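Local atomic coordinates of 2-dehydropantoate 2-reductase (Porphyromonas gingivalis, PDB entry 2QYT), a protein that probably catalyses the NADPH-dependent reduction of 2-dehydropantoate (ketopantoate) to (R)-pantoate, the second step of the pathway from 3-methyl-2-oxobutanoate to pantoate. Residues 21-26 against 157-162; 58-63 against 150-155. All blocks are in the same frame, centred on the assembly; numbering follows the deposited sequence.

Contact 1 (21-26 against 157-162). With EDO (1,2-ethanediol), chain J.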
ATOM      1  N   GLY A  21       6.276  -1.723   8.824  1.00 16.58           N
ATOM      2  CA  GLY A  21       7.100  -1.435   9.982  1.00 15.65           C
ATOM      3  C   GLY A  21       6.907  -0.020  10.474  1.00 16.22           C
ATOM      4  O   GLY A  21       6.759   0.227  11.710  1.00 17.94           O
ATOM      5  N   TYR A  22       6.888   0.939   9.547  1.00 15.28           N
ATOM      6  CA  TYR A  22       6.564   2.281   9.928  1.00 14.98           C
ATOM      7  C   TYR A  22       5.156   2.455  10.524  1.00 15.19           C
ATOM      8  O   TYR A  22       5.013   3.078  11.560  1.00 15.97           O
ATOM      9  CB  TYR A  22       6.735   3.266   8.759  1.00 14.68           C
ATOM     10  CG  TYR A  22       6.437   4.653   9.237  1.00 14.12           C
ATOM     11  CD1 TYR A  22       7.388   5.356   9.997  1.00 13.69           C
ATOM     12  CD2 TYR A  22       5.169   5.231   9.053  1.00 15.13           C
ATOM     13  CE1 TYR A  22       7.138   6.626  10.474  1.00 14.67           C
ATOM     14  CE2 TYR A  22       4.887   6.526   9.552  1.00 13.16           C
ATOM     15  CZ  TYR A  22       5.901   7.218  10.248  1.00 14.75           C
ATOM     16  OH  TYR A  22       5.696   8.489  10.746  1.00 14.12           O
ATOM     17  N   TYR A  23       4.100   1.968   9.866  1.00 15.17           N
ATOM     18  CA  TYR A  23       2.751   2.181  10.454  1.00 15.52           C
ATOM     19  C   TYR A  23       2.532   1.318  11.673  1.00 14.84           C
ATOM     20  O   TYR A  23       1.927   1.755  12.644  1.00 15.57           O
ATOM     21  CB  TYR A  23       1.643   2.069   9.407  1.00 15.32           C
ATOM     22  CG  TYR A  23       1.759   3.166   8.370  1.00 16.32           C
ATOM     23  CD1 TYR A  23       1.476   4.500   8.708  1.00 15.69           C
ATOM     24  CD2 TYR A  23       2.175   2.886   7.065  1.00 13.92           C
ATOM     25  CE1 TYR A  23       1.581   5.523   7.789  1.00 16.37           C
ATOM     26  CE2 TYR A  23       2.272   3.929   6.116  1.00 18.15           C
ATOM     27  CZ  TYR A  23       1.977   5.221   6.475  1.00 16.33           C
ATOM     28  OH  TYR A  23       2.051   6.213   5.530  1.00 19.63           O
ATOM     29  N   GLY A  24       3.097   0.116  11.662  1.00 16.30           N
ATOM     30  CA  GLY A  24       3.087  -0.724  12.881  1.00 16.53           C
ATOM     31  C   GLY A  24       3.809  -0.092  14.068  1.00 16.92           C
ATOM     32  O   GLY A  24       3.346  -0.163  15.215  1.00 16.11           O
ATOM     33  N   ALA A  25       4.950   0.558  13.803  1.00 17.56           N
ATOM     34  CA  ALA A  25       5.682   1.253  14.856  1.00 16.68           C
ATOM     35  C   ALA A  25       4.865   2.412  15.449  1.00 17.37           C
ATOM     36  O   ALA A  25       4.811   2.582  16.664  1.00 19.87           O
ATOM     37  CB  ALA A  25       7.041   1.756  14.318  1.00 17.22           C
HETATM   38  N   MSE A  26       4.255   3.240  14.606  1.00 17.08           N
HETATM   39  CA  MSE A  26       3.472   4.372  15.095  1.00 14.92           C
HETATM   40  C   MSE A  26       2.298   3.871  15.914  1.00 15.23           C
HETATM   41  O   MSE A  26       1.995   4.434  16.991  1.00 14.20           O
HETATM   42  CB  MSE A  26       2.980   5.234  13.942  1.00 15.55           C
HETATM   43  CG  MSE A  26       4.122   5.896  13.128  1.00 16.53           C
HETATM   44 SE   MSE A  26       5.122   7.223  14.216  0.75 21.33          SE
HETATM   45  CE  MSE A  26       3.830   8.687  14.065  1.00 16.83           C
ATOM     46  N   ASP A 157      10.420  12.419   6.329  1.00 21.67           N
ATOM     47  CA  ASP A 157       9.375  12.291   7.338  1.00 23.10           C
ATOM     48  C   ASP A 157       7.929  12.195   6.824  1.00 22.79           C
ATOM     49  O   ASP A 157       7.112  11.491   7.432  1.00 25.66           O
ATOM     50  CB  ASP A 157       9.474  13.432   8.339  1.00 23.43           C
ATOM     51  CG  ASP A 157      10.420  13.136   9.427  1.00 20.98           C
ATOM     52  OD1 ASP A 157      10.190  12.172  10.195  1.00 23.18           O
ATOM     53  OD2 ASP A 157      11.418  13.847   9.495  1.00 18.35           O
ATOM     54  N   ARG A 158       7.641  12.873   5.726  1.00 22.41           N
ATOM     55  CA  ARG A 158       6.311  12.954   5.103  0.50 22.10           C
ATOM     56  C   ARG A 158       5.726  11.577   4.820  1.00 21.62           C
ATOM     57  O   ARG A 158       6.439  10.725   4.245  1.00 21.14           O
ATOM     58  CB  ARG A 158       6.411  13.623   3.727  0.50 21.94           C
ATOM     59  CG  ARG A 158       6.690  15.097   3.683  0.50 22.71           C
ATOM     60  CD  ARG A 158       6.912  15.573   2.238  0.50 22.03           C
ATOM     61  NE  ARG A 158       8.163  15.118   1.613  0.50 20.69           N
ATOM     62  CZ  ARG A 158       9.379  15.568   1.913  0.50 20.17           C
ATOM     63  NH1 ARG A 158       9.552  16.485   2.850  0.50 20.65           N
ATOM     64  NH2 ARG A 158      10.439  15.083   1.276  0.50 21.50           N
ATOM     65  N   GLU A 159       4.445  11.391   5.142  1.00 20.10           N
ATOM     66  CA  GLU A 159       3.666  10.221   4.737  1.00 18.17           C
ATOM     67  C   GLU A 159       2.165  10.533   4.636  1.00 16.98           C
ATOM     68  O   GLU A 159       1.663  11.458   5.285  1.00 17.24           O
ATOM     69  CB  GLU A 159       3.976   8.982   5.578  1.00 18.20           C
ATOM     70  CG  GLU A 159       3.541   8.977   7.063  1.00 18.37           C
ATOM     71  CD  GLU A 159       2.022   9.035   7.311  1.00 17.93           C
ATOM     72  OE1 GLU A 159       1.655   9.651   8.325  1.00 18.58           O
ATOM     73  OE2 GLU A 159       1.199   8.501   6.528  1.00 17.14           O
ATOM     74  N   LEU A 160       1.470   9.768   3.794  1.00 15.45           N
ATOM     75  CA  LEU A 160       0.026   9.870   3.578  1.00 14.21           C
ATOM     76  C   LEU A 160      -0.498   8.449   3.562  1.00 14.37           C
ATOM     77  O   LEU A 160       0.142   7.607   2.986  1.00 13.09           O
ATOM     78  CB  LEU A 160      -0.265  10.574   2.246  1.00 13.80           C
ATOM     79  CG  LEU A 160       0.170  12.042   2.207  1.00 10.63           C
ATOM     80  CD1 LEU A 160       0.146  12.613   0.767  1.00 10.57           C
ATOM     81  CD2 LEU A 160      -0.716  12.874   3.177  1.00 12.85           C
ATOM     82  N   PHE A 161      -1.648   8.209   4.223  1.00 14.52           N
ATOM     83  CA  PHE A 161      -2.265   6.915   4.388  1.00 14.40           C
ATOM     84  C   PHE A 161      -3.716   7.226   4.034  1.00 14.92           C
ATOM     85  O   PHE A 161      -4.394   8.016   4.724  1.00 15.83           O
ATOM     86  CB  PHE A 161      -2.108   6.477   5.855  1.00 14.25           C
ATOM     87  CG  PHE A 161      -2.628   5.082   6.197  1.00 15.20           C
ATOM     88  CD1 PHE A 161      -1.740   4.078   6.641  1.00 14.26           C
ATOM     89  CD2 PHE A 161      -3.990   4.796   6.188  1.00 13.92           C
ATOM     90  CE1 PHE A 161      -2.214   2.810   7.017  1.00 13.60           C
ATOM     91  CE2 PHE A 161      -4.465   3.518   6.544  1.00 13.17           C
ATOM     92  CZ  PHE A 161      -3.576   2.532   6.966  1.00 13.74           C
ATOM     93  N   TYR A 162      -4.177   6.635   2.930  1.00 15.05           N
ATOM     94  CA  TYR A 162      -5.589   6.704   2.524  1.00 15.87           C
ATOM     95  C   TYR A 162      -6.253   5.356   2.617  1.00 14.51           C
ATOM     96  O   TYR A 162      -5.646   4.350   2.304  1.00 14.84           O
ATOM     97  CB  TYR A 162      -5.707   7.177   1.079  1.00 16.06           C
ATOM     98  CG  TYR A 162      -5.173   8.543   0.853  1.00 17.35           C
ATOM     99  CD1 TYR A 162      -5.972   9.662   1.076  1.00 15.60           C
ATOM    100  CD2 TYR A 162      -3.869   8.728   0.393  1.00 17.55           C
ATOM    101  CE1 TYR A 162      -5.470  10.960   0.845  1.00 17.41           C
ATOM    102  CE2 TYR A 162      -3.370  10.019   0.151  1.00 20.61           C
ATOM    103  CZ  TYR A 162      -4.177  11.116   0.385  1.00 17.56           C
ATOM    104  OH  TYR A 162      -3.697  12.368   0.168  1.00 18.75           O
TER
HETATM  105  C1  EDO J 323       4.629  12.784   9.114  1.00 20.75           C
HETATM  106  O1  EDO J 323       5.408  11.690   9.568  1.00 20.83           O
HETATM  107  C2  EDO J 323       3.213  12.349   8.818  1.00 20.76           C
HETATM  108  O2  EDO J 323       3.075  12.520   7.403  1.00 23.78           O
HETATM  109  O   HOH W   1       3.339   9.482  10.536  1.00 11.00           O

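Contact 2 (58-63 against 150-155)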
ATOM      1  N   LEU A  58      10.928  -2.597  17.356  1.00 16.80           N
ATOM      2  CA  LEU A  58      11.348  -2.219  16.017  1.00 17.34           C
ATOM      3  C   LEU A  58      11.864  -0.788  16.054  1.00 17.36           C
ATOM      4  O   LEU A  58      11.177   0.121  16.547  1.00 17.11           O
ATOM      5  CB  LEU A  58      10.161  -2.302  15.021  1.00 16.52           C
ATOM      6  CG  LEU A  58      10.388  -1.841  13.572  1.00 16.58           C
ATOM      7  CD1 LEU A  58      11.470  -2.648  12.861  1.00 12.06           C
ATOM      8  CD2 LEU A  58       9.062  -1.933  12.806  1.00 17.85           C
ATOM      9  N   ARG A  59      13.063  -0.602  15.516  1.00 17.95           N
ATOM     10  CA  ARG A  59      13.685   0.716  15.398  1.00 16.86           C
ATOM     11  C   ARG A  59      13.334   1.458  14.092  1.00 17.47           C
ATOM     12  O   ARG A  59      13.361   0.867  13.005  1.00 16.82           O
ATOM     13  CB  ARG A  59      15.208   0.617  15.558  1.00 16.08           C
ATOM     14  CG  ARG A  59      15.866   1.996  15.628  1.00 16.00           C
ATOM     15  CD  ARG A  59      17.350   1.857  15.873  1.00 20.86           C
ATOM     16  NE  ARG A  59      18.073   3.146  15.886  1.00 16.03           N
ATOM     17  CZ  ARG A  59      19.397   3.256  15.946  1.00 14.94           C
ATOM     18  NH1 ARG A  59      20.156   2.151  16.007  1.00 12.10           N
ATOM     19  NH2 ARG A  59      19.959   4.473  15.953  1.00 14.06           N
ATOM     20  N   VAL A  60      13.026   2.760  14.212  1.00 16.93           N
ATOM     21  CA  VAL A  60      12.698   3.592  13.063  1.00 17.99           C
ATOM     22  C   VAL A  60      13.548   4.875  13.110  1.00 17.19           C
ATOM     23  O   VAL A  60      13.591   5.570  14.142  1.00 17.07           O
ATOM     24  CB  VAL A  60      11.189   3.949  13.010  1.00 18.17           C
ATOM     25  CG1 VAL A  60      10.898   4.779  11.762  1.00 18.82           C
ATOM     26  CG2 VAL A  60      10.344   2.704  12.989  1.00 17.56           C
ATOM     27  N   VAL A  61      14.278   5.116  12.024  1.00 16.82           N
ATOM     28  CA  VAL A  61      15.088   6.323  11.852  1.00 15.28           C
ATOM     29  C   VAL A  61      14.581   7.135  10.663  1.00 14.78           C
ATOM     30  O   VAL A  61      14.275   6.610   9.601  1.00 14.41           O
ATOM     31  CB  VAL A  61      16.654   6.059  11.800  1.00 15.67           C
ATOM     32  CG1 VAL A  61      17.138   5.270  13.012  1.00 13.86           C
ATOM     33  CG2 VAL A  61      17.092   5.324  10.493  1.00 16.92           C
ATOM     34  N   THR A  62      14.520   8.456  10.838  1.00 14.85           N
ATOM     35  CA  THR A  62      14.039   9.331   9.792  1.00 13.34           C
ATOM     36  C   THR A  62      14.997  10.518   9.846  1.00 14.29           C
ATOM     37  O   THR A  62      15.924  10.527  10.676  1.00 14.93           O
ATOM     38  CB  THR A  62      12.529   9.753  10.018  1.00 13.07           C
ATOM     39  OG1 THR A  62      12.474  10.818  10.950  1.00 12.30           O
ATOM     40  CG2 THR A  62      11.634   8.596  10.586  1.00  9.83           C
ATOM     41  N   PRO A  63      14.820  11.505   8.967  1.00 13.52           N
ATOM     42  CA  PRO A  63      15.692  12.650   9.153  1.00 13.58           C
ATOM     43  C   PRO A  63      15.661  13.296  10.567  1.00 13.72           C
ATOM     44  O   PRO A  63      16.706  13.813  11.040  1.00 13.20           O
ATOM     45  CB  PRO A  63      15.245  13.651   8.053  1.00 12.44           C
ATOM     46  CG  PRO A  63      14.590  12.841   6.995  1.00 13.06           C
ATOM     47  CD  PRO A  63      13.931  11.639   7.796  1.00 13.23           C
ATOM     48  N   GLY A 150      15.539  -5.582  11.953  1.00 16.33           N
ATOM     49  CA  GLY A 150      15.010  -4.761  13.034  1.00 16.82           C
ATOM     50  C   GLY A 150      15.018  -3.259  12.838  1.00 17.71           C
ATOM     51  O   GLY A 150      14.809  -2.512  13.815  1.00 17.39           O
ATOM     52  N   LEU A 151      15.242  -2.798  11.601  1.00 17.58           N
ATOM     53  CA  LEU A 151      15.399  -1.350  11.378  1.00 17.22           C
ATOM     54  C   LEU A 151      14.659  -0.878  10.152  1.00 17.03           C
ATOM     55  O   LEU A 151      14.856  -1.409   9.061  1.00 18.03           O
ATOM     56  CB  LEU A 151      16.892  -0.968  11.268  1.00 17.76           C
ATOM     57  CG  LEU A 151      17.211   0.530  11.004  1.00 18.54           C
ATOM     58  CD1 LEU A 151      16.875   1.409  12.255  1.00 17.75           C
ATOM     59  CD2 LEU A 151      18.660   0.816  10.512  1.00 18.54           C
ATOM     60  N   ILE A 152      13.834   0.144  10.332  1.00 16.71           N
ATOM     61  CA  ILE A 152      13.197   0.857   9.238  1.00 16.31           C
ATOM     62  C   ILE A 152      13.855   2.233   9.109  1.00 16.79           C
ATOM     63  O   ILE A 152      14.079   2.950  10.117  1.00 16.01           O
ATOM     64  CB  ILE A 152      11.656   1.073   9.479  1.00 16.47           C
ATOM     65  CG1 ILE A 152      10.963  -0.256   9.880  1.00 17.65           C
ATOM     66  CG2 ILE A 152      10.980   1.625   8.266  1.00 14.78           C
ATOM     67  CD1 ILE A 152      11.281  -1.450   8.907  1.00 20.95           C
ATOM     68  N   THR A 153      14.140   2.607   7.867  1.00 14.55           N
ATOM     69  CA  THR A 153      14.632   3.932   7.571  1.00 16.09           C
ATOM     70  C   THR A 153      13.635   4.641   6.644  1.00 16.11           C
ATOM     71  O   THR A 153      13.201   4.062   5.634  1.00 15.40           O
ATOM     72  CB  THR A 153      15.982   3.844   6.831  1.00 14.88           C
ATOM     73  OG1 THR A 153      16.893   3.129   7.688  1.00 16.13           O
ATOM     74  CG2 THR A 153      16.540   5.241   6.477  1.00 15.00           C
ATOM     75  N   LEU A 154      13.257   5.855   7.023  1.00 15.52           N
ATOM     76  CA  LEU A 154      12.552   6.766   6.140  1.00 16.12           C
ATOM     77  C   LEU A 154      13.487   7.784   5.599  1.00 17.35           C
ATOM     78  O   LEU A 154      14.257   8.435   6.330  1.00 17.32           O
ATOM     79  CB  LEU A 154      11.420   7.508   6.841  1.00 17.13           C
ATOM     80  CG  LEU A 154      10.085   6.813   7.065  1.00 16.89           C
ATOM     81  CD1 LEU A 154      10.278   5.607   7.941  1.00 14.41           C
ATOM     82  CD2 LEU A 154       9.094   7.831   7.703  1.00 15.71           C
ATOM     83  N   GLU A 155      13.404   7.996   4.301  1.00 17.80           N
ATOM     84  CA  GLU A 155      14.305   8.954   3.769  1.00 19.54           C
ATOM     85  C   GLU A 155      13.677  10.339   3.848  1.00 19.32           C
ATOM     86  O   GLU A 155      14.337  11.332   3.629  1.00 18.19           O
ATOM     87  CB  GLU A 155      14.762   8.545   2.370  1.00 20.58           C
ATOM     88  CG  GLU A 155      13.706   8.508   1.368  1.00 23.22           C
ATOM     89  CD  GLU A 155      14.276   8.193  -0.008  1.00 27.74           C
ATOM     90  OE1 GLU A 155      14.793   7.052  -0.190  1.00 31.48           O
ATOM     91  OE2 GLU A 155      14.187   9.087  -0.878  1.00 23.14           O
TER

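Contact 1 (21-26 against 157-162)
Y23 meets E159 and F161, and these three residues bury most of the surface here. The hydroxyl of Y23 and the carboxylate of E159 reach toward each other, tip to tip. Y23 OH donates a hydrogen bond of 2.6 Å to E159 OE2. It comes from the anti side of that oxygen, 33° out of the carboxylate plane. The ring and carboxylate planes are nearly perpendicular, and OE2 sits at the ring edge. F161 covers a face of Y23 as an edge-to-face (T-shaped) pair, centroids 5.1 Å apart and planes at 78°. Its CD1 lies over the centre of the Y23 ring, 3.8 Å from Y23 CE1. The opposite face of Y23 carries Y22 CD2, so the ring is held from both sides.

Helix 18-33 follows a glycine-rich turn after strand 9-14, consistent with the dinucleotide-binding start of a Rossmann fold. Residues 21-26 of this helix lie nearly at right angles to strand residues 158-162 of the mixed sheet. V140 of strand 137-148 also touches both Y23 and F161.

Y22 crosses E159 at about a right angle, with Y22 CE2 3.7 Å from E159 CG. That CG lies between the backbone N and the carbonyl carbon (chi1 69°), which brings it beside the Y22 ring; the chain then bends at chi2. A water accepts from Y22 OH and donates to E159 OE1, so both carboxylate oxygens receive a hydrogen bond. Y22 OH is also hydrogen-bonded to R65 NH1. A 1,2-ethanediol, probably from the crystallisation liquor, bonds through O2 to both E159 N and E159 O.

Contact 2 (58-63 against 150-155)
L58, R59, V60 and V61 run parallel to L151, I152, T153 and L154, with strand axes 4.7 Å apart and 18° between their directions. They are neighbouring strands of a mixed sheet, distinct from the parallel sheet of the Rossmann-type N-terminal part. R59 pairs with L151, V60 with I152 and V61 with T153. Four backbone hydrogen bonds join them: R59 N to G150 O, I152 N to R59 O, V61 N to I152 O and L154 N to V61 O. R59 N to G150 O is the longest, at 3.1 Å. I152 N to R59 O is 2.8 Å. CA-H...O contacts fill in between, such as V60 CA to I152 O at 3.3 Å.

On one face V60 and I152 lie side by side. V60 CG2 packs against I152 CB, and V60 CG1 meets L154 CD1 at 4.0 Å. I152 CG1 touches both methyls of L58. Helix 18-33 covers this face, with Y22 and A25 against V60.

The other face carries R59, L151, V61 and T153. R59 and L151 point the same way. R59 CG lies 3.6 Å from L151 CD1, and the extended chain carries CD past the same methyl. That methyl also touches V61 CG1. The R59 guanidinium forms a salt bridge with D66. V61 CG2 lies between its backbone N and carbonyl carbon, which sets it against T153. T153 OG1, hydrogen-bonded to S147 OG, lies 3.6 Å from V61 CG2.

In the fold
The centres of contacts 1 and 2 lie 11 Å apart, on one side of the chain's centre. In sequence order the segments are 21-26, 58-63, 150-155 and 157-162, so contact 2 closes within the span of contact 1. Strands 151-154 and 158-164 follow each other after the turn at residues 155-157, yet belong to the same mixed sheet, with strand 137-148 between them. A25 CB meets V60 CG2 at 3.7 Å. D157 OD1 probably hydrogen-bonds T62 OG1. Contact 1 joins the helix after the presumed dinucleotide-binding turn to the mixed sheet, and contact 2 pairs two strands of that sheet whose V60 and L154 the same helix touches.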